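PDB 4JPQ: uncharacterized protein, which is of unknown function but probably binds carbohydrate through a domain of carbohydrate-binding family 9. Local coordinates for residues K5-K10 against F53-T58; G176-G181 against F214-F219. All coordinates share one frame; numbering follows the deposited sequence.

Contact 1: residues K5-K10 against F53-T58; sequences KSLSVK and FRIAHT
V9 packs on I55 and A56 where strands 6-10 and 53-57 draw together, their axes approaching to 4.9 Å. From its CB the side chain forks. CG1, anti to the backbone N (chi1 -176°), comes down on the backbone of A56, 3.4 Å from A56 CA, and also lies near I55 CG1. The other branch, CG2, meets the I55 methyl CG2 at 3.9 Å. That same I55 methyl receives L7 CD1 at 3.8 Å, so it has a leucine and a valine methyl of one strand against it. L7 also reaches F53 tip to tip, CD1 lying 3.9 Å from F53 CE2. The strands run in the same sense but at 51°, and their backbones diverge toward the N-terminal ends, where L7, I55 and F53 occupy the widening wedge. Strand 6-11 pairs on its other edge with strand 215-219, also in parallel, and so bridges two neighbours in what is probably the beta-sandwich expected of a CBD9-like family. At the converging end H57 N donates to K10 O over 3.1 Å, with 148° at the hydrogen. The H57 ring turns its edge to V9 O, in plane, with CD2 3.4 Å from that oxygen.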
# COMPACT_ATOMS: atom_id res chain seq x y z
N LYS A 5 4.44 -6.89 13.97
CA LYS A 5 5.69 -6.16 13.77
C LYS A 5 5.52 -4.66 14.08
O LYS A 5 4.41 -4.16 14.25
CB LYS A 5 6.21 -6.32 12.34
CG LYS A 5 6.72 -7.71 11.99
CD LYS A 5 7.27 -7.72 10.56
CE LYS A 5 7.82 -9.07 10.15
NZ LYS A 5 8.15 -9.07 8.70
N SER A 6 6.66 -3.97 14.15
CA SER A 6 6.71 -2.54 14.42
C SER A 6 7.65 -1.81 13.44
O SER A 6 8.66 -2.38 12.99
CB SER A 6 7.08 -2.29 15.87
OG SER A 6 6.06 -2.83 16.69
N LEU A 7 7.29 -0.57 13.13
CA LEU A 7 8.03 0.31 12.25
C LEU A 7 8.11 1.73 12.73
O LEU A 7 7.12 2.26 13.24
CB LEU A 7 7.38 0.38 10.86
CG LEU A 7 8.08 -0.30 9.69
CD1 LEU A 7 7.26 -0.04 8.44
CD2 LEU A 7 9.51 0.22 9.53
N SER A 8 9.28 2.34 12.51
CA SER A 8 9.51 3.76 12.76
C SER A 8 9.38 4.44 11.39
O SER A 8 10.09 4.08 10.44
CB SER A 8 10.90 4.01 13.33
OG SER A 8 11.01 3.38 14.59
N VAL A 9 8.44 5.37 11.30
CA VAL A 9 8.20 6.14 10.10
C VAL A 9 8.94 7.46 10.35
O VAL A 9 8.43 8.32 11.07
CB VAL A 9 6.70 6.34 9.84
CG1 VAL A 9 6.47 7.06 8.52
CG2 VAL A 9 5.99 5.00 9.83
N LYS A 10 10.14 7.59 9.78
CA LYS A 10 10.98 8.79 9.95
C LYS A 10 10.34 10.00 9.27
O LYS A 10 9.65 9.84 8.25
CB LYS A 10 12.39 8.57 9.39
CG LYS A 10 13.28 7.59 10.16
CD LYS A 10 13.84 8.20 11.44
CE LYS A 10 14.86 7.31 12.13
NZ LYS A 10 14.24 6.12 12.78
N PHE A 53 9.54 -2.54 0.62
CA PHE A 53 8.90 -1.24 0.69
C PHE A 53 9.57 -0.33 1.72
O PHE A 53 10.42 -0.77 2.47
CB PHE A 53 7.42 -1.41 1.05
CG PHE A 53 7.17 -1.76 2.49
CD1 PHE A 53 7.39 -3.05 2.95
CD2 PHE A 53 6.73 -0.79 3.40
CE1 PHE A 53 7.17 -3.38 4.28
CE2 PHE A 53 6.51 -1.11 4.73
CZ PHE A 53 6.73 -2.41 5.17
N ARG A 54 9.18 0.94 1.73
CA ARG A 54 9.65 1.89 2.73
C ARG A 54 8.67 3.02 2.88
O ARG A 54 7.92 3.34 1.96
CB ARG A 54 11.04 2.42 2.46
CG ARG A 54 11.19 3.14 1.14
CD ARG A 54 12.59 3.67 0.98
NE ARG A 54 12.77 4.27 -0.33
CZ ARG A 54 13.91 4.80 -0.78
NH1 ARG A 54 15.01 4.86 -0.03
NH2 ARG A 54 13.95 5.31 -2.01
N ILE A 55 8.70 3.63 4.06
CA ILE A 55 7.73 4.61 4.44
C ILE A 55 8.33 5.76 5.25
O ILE A 55 9.25 5.57 6.05
CB ILE A 55 6.56 3.90 5.18
CG1 ILE A 55 5.38 4.86 5.42
CG2 ILE A 55 7.05 3.22 6.48
CD1 ILE A 55 4.16 4.21 6.00
N ALA A 56 7.78 6.95 5.04
CA ALA A 56 8.18 8.17 5.76
C ALA A 56 7.01 9.15 5.75
O ALA A 56 5.96 8.82 5.19
CB ALA A 56 9.38 8.78 5.11
N HIS A 57 7.18 10.32 6.36
CA HIS A 57 6.12 11.33 6.35
C HIS A 57 6.61 12.75 6.37
O HIS A 57 7.70 13.04 6.85
CB HIS A 57 5.14 11.10 7.52
CG HIS A 57 5.68 11.47 8.87
ND1 HIS A 57 5.25 12.57 9.57
CD2 HIS A 57 6.61 10.86 9.66
CE1 HIS A 57 5.88 12.63 10.73
NE2 HIS A 57 6.71 11.61 10.80
N THR A 58 5.76 13.64 5.85
CA THR A 58 6.02 15.06 5.82
C THR A 58 5.34 15.83 6.95
O THR A 58 5.58 17.03 7.10
CB THR A 58 5.55 15.66 4.49
OG1 THR A 58 4.13 15.55 4.37
CG2 THR A 58 6.21 14.92 3.32

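Contact 2: residues G176-G181 against F214-F219; sequences GKTMKG and FGTLSF. With SO4 (sulfate ion), chain F.
G176 brings its CA to F219 O, a CA-H...O contact of 3.2 Å at the start of the pairing. K177 splits its roles: its carbonyl O accepts a hydrogen bond from F219 N, and its side chain leads away to a sulfate, probably from the crystallisation liquor, which NZ holds by a weak hydrogen bond. T178 sets CG2 against T216 CG2 at 3.6 Å. M179, a selenomethionine, exchanges two backbone hydrogen bonds with L217, and on the buried face its CG, anti to its own carbonyl carbon (chi1 -59°), approaches F219 CE1 to 3.6 Å. Its SE stands 4.8 Å from the F219 ring centroid, 55° off the normal, an oblique Met-aromatic contact. K180 returns to the T178 and T216 face, its CE beside T216 OG1. G181 pairs with G215 by two more bonds, completing an antiparallel ladder, and its CA lies over the F214 ring, a CH-pi contact 4.0 Å from the centroid and 27° off the normal. An alanine in place of F214 would probably leave G181 CA without its ring face and open a gap. Every interstrand hydrogen bond joins backbone atoms, so register is set there, leaving side chains an apolar buried face and a polar one.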
# COMPACT_ATOMS: atom_id res chain seq x y z
N GLY A 176 4.28 12.49 15.51
CA GLY A 176 4.18 11.75 16.76
C GLY A 176 3.01 10.80 16.96
O GLY A 176 2.85 10.29 18.07
N LYS A 177 2.18 10.57 15.94
CA LYS A 177 1.04 9.64 16.07
C LYS A 177 1.51 8.20 15.96
O LYS A 177 2.59 7.94 15.44
CB LYS A 177 -0.07 9.89 15.03
CG LYS A 177 -0.83 11.17 15.27
CD LYS A 177 -2.25 11.12 14.70
CE LYS A 177 -3.04 12.39 14.91
NZ LYS A 177 -2.97 12.95 16.29
N THR A 178 0.70 7.30 16.52
CA THR A 178 0.94 5.86 16.43
C THR A 178 -0.29 5.26 15.74
O THR A 178 -1.40 5.36 16.27
CB THR A 178 1.17 5.20 17.81
OG1 THR A 178 2.25 5.85 18.49
CG2 THR A 178 1.50 3.73 17.65
N MSE A 179 -0.10 4.71 14.53
CA MSE A 179 -1.17 4.07 13.76
C MSE A 179 -0.88 2.60 13.65
O MSE A 179 0.23 2.15 13.94
CB MSE A 179 -1.26 4.64 12.35
CG MSE A 179 -1.53 6.14 12.38
SE MSE A 179 -2.04 6.75 10.57
CE MSE A 179 -2.14 8.66 10.99
N LYS A 180 -1.90 1.85 13.23
CA LYS A 180 -1.79 0.42 13.01
C LYS A 180 -2.09 0.11 11.53
O LYS A 180 -3.02 0.66 10.96
CB LYS A 180 -2.72 -0.34 13.96
CG LYS A 180 -2.42 -0.02 15.43
CD LYS A 180 -2.66 -1.20 16.36
CE LYS A 180 -1.53 -2.22 16.26
NZ LYS A 180 -1.85 -3.47 16.99
N GLY A 181 -1.28 -0.75 10.93
CA GLY A 181 -1.48 -1.10 9.53
C GLY A 181 -0.69 -2.30 9.05
O GLY A 181 -0.02 -2.98 9.83
N PHE A 214 -2.77 -6.34 12.08
CA PHE A 214 -1.96 -5.19 11.69
C PHE A 214 -0.79 -4.99 12.63
O PHE A 214 -0.88 -5.29 13.82
CB PHE A 214 -2.71 -3.84 11.75
CG PHE A 214 -3.81 -3.63 10.73
CD1 PHE A 214 -3.91 -4.34 9.53
CD2 PHE A 214 -4.71 -2.57 10.94
CE1 PHE A 214 -4.93 -4.05 8.63
CE2 PHE A 214 -5.72 -2.27 10.04
CZ PHE A 214 -5.84 -3.02 8.87
N GLY A 215 0.30 -4.44 12.08
CA GLY A 215 1.50 -4.09 12.82
C GLY A 215 1.33 -2.67 13.31
O GLY A 215 0.29 -2.05 13.07
N THR A 216 2.37 -2.17 13.97
CA THR A 216 2.38 -0.83 14.56
C THR A 216 3.28 0.11 13.75
O THR A 216 4.36 -0.28 13.31
CB THR A 216 2.85 -0.89 16.02
OG1 THR A 216 1.99 -1.78 16.74
CG2 THR A 216 2.81 0.50 16.68
N LEU A 217 2.80 1.34 13.56
CA LEU A 217 3.49 2.37 12.79
C LEU A 217 3.68 3.59 13.67
O LEU A 217 2.72 4.31 13.95
CB LEU A 217 2.67 2.72 11.55
CG LEU A 217 2.34 1.56 10.61
CD1 LEU A 217 1.46 2.06 9.47
CD2 LEU A 217 3.58 0.88 10.05
N SER A 218 4.92 3.80 14.12
CA SER A 218 5.29 4.92 14.99
C SER A 218 5.87 6.08 14.16
O SER A 218 7.02 6.04 13.72
CB SER A 218 6.30 4.46 16.06
OG SER A 218 5.75 3.38 16.80
N PHE A 219 5.04 7.10 13.95
CA PHE A 219 5.44 8.30 13.23
C PHE A 219 6.28 9.18 14.15
O PHE A 219 5.85 9.50 15.27
CB PHE A 219 4.21 9.06 12.71
CG PHE A 219 3.44 8.31 11.65
CD1 PHE A 219 2.48 7.35 11.99
CD2 PHE A 219 3.65 8.56 10.30
CE1 PHE A 219 1.77 6.66 11.02
CE2 PHE A 219 2.94 7.87 9.32
CZ PHE A 219 2.00 6.92 9.68
S SO4 F . -5.19 15.44 14.80
O1 SO4 F . -5.72 14.14 15.27
O2 SO4 F . -6.27 16.19 14.11
O3 SO4 F . -4.72 16.26 15.94
O4 SO4 F . -4.05 15.22 13.89

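Overall arrangement
Contacts 1 and 2 lie with their centres about 9 Å apart, on the same side of the chain's centre, and share the boundary between strands 6-11 and 215-219. These run parallel as neighbours, so residues 53-58, 5-10, 214-219 and 176-181 follow one another strand by strand. The evidence for the join is partly polar, with probable hydrogen bonds from S218 N to L7 O (2.8 Å) and from T216 N to K5 O (2.9 Å). It is also apolar: F219 CD2 of contact 2 lies 3.7 Å from V9 CG1 and 3.8 Å from H57 CD2 of contact 1. The sulfate, also bound by G172 N and S173 N, belongs to contact 2 and does not identify a carbohydrate site.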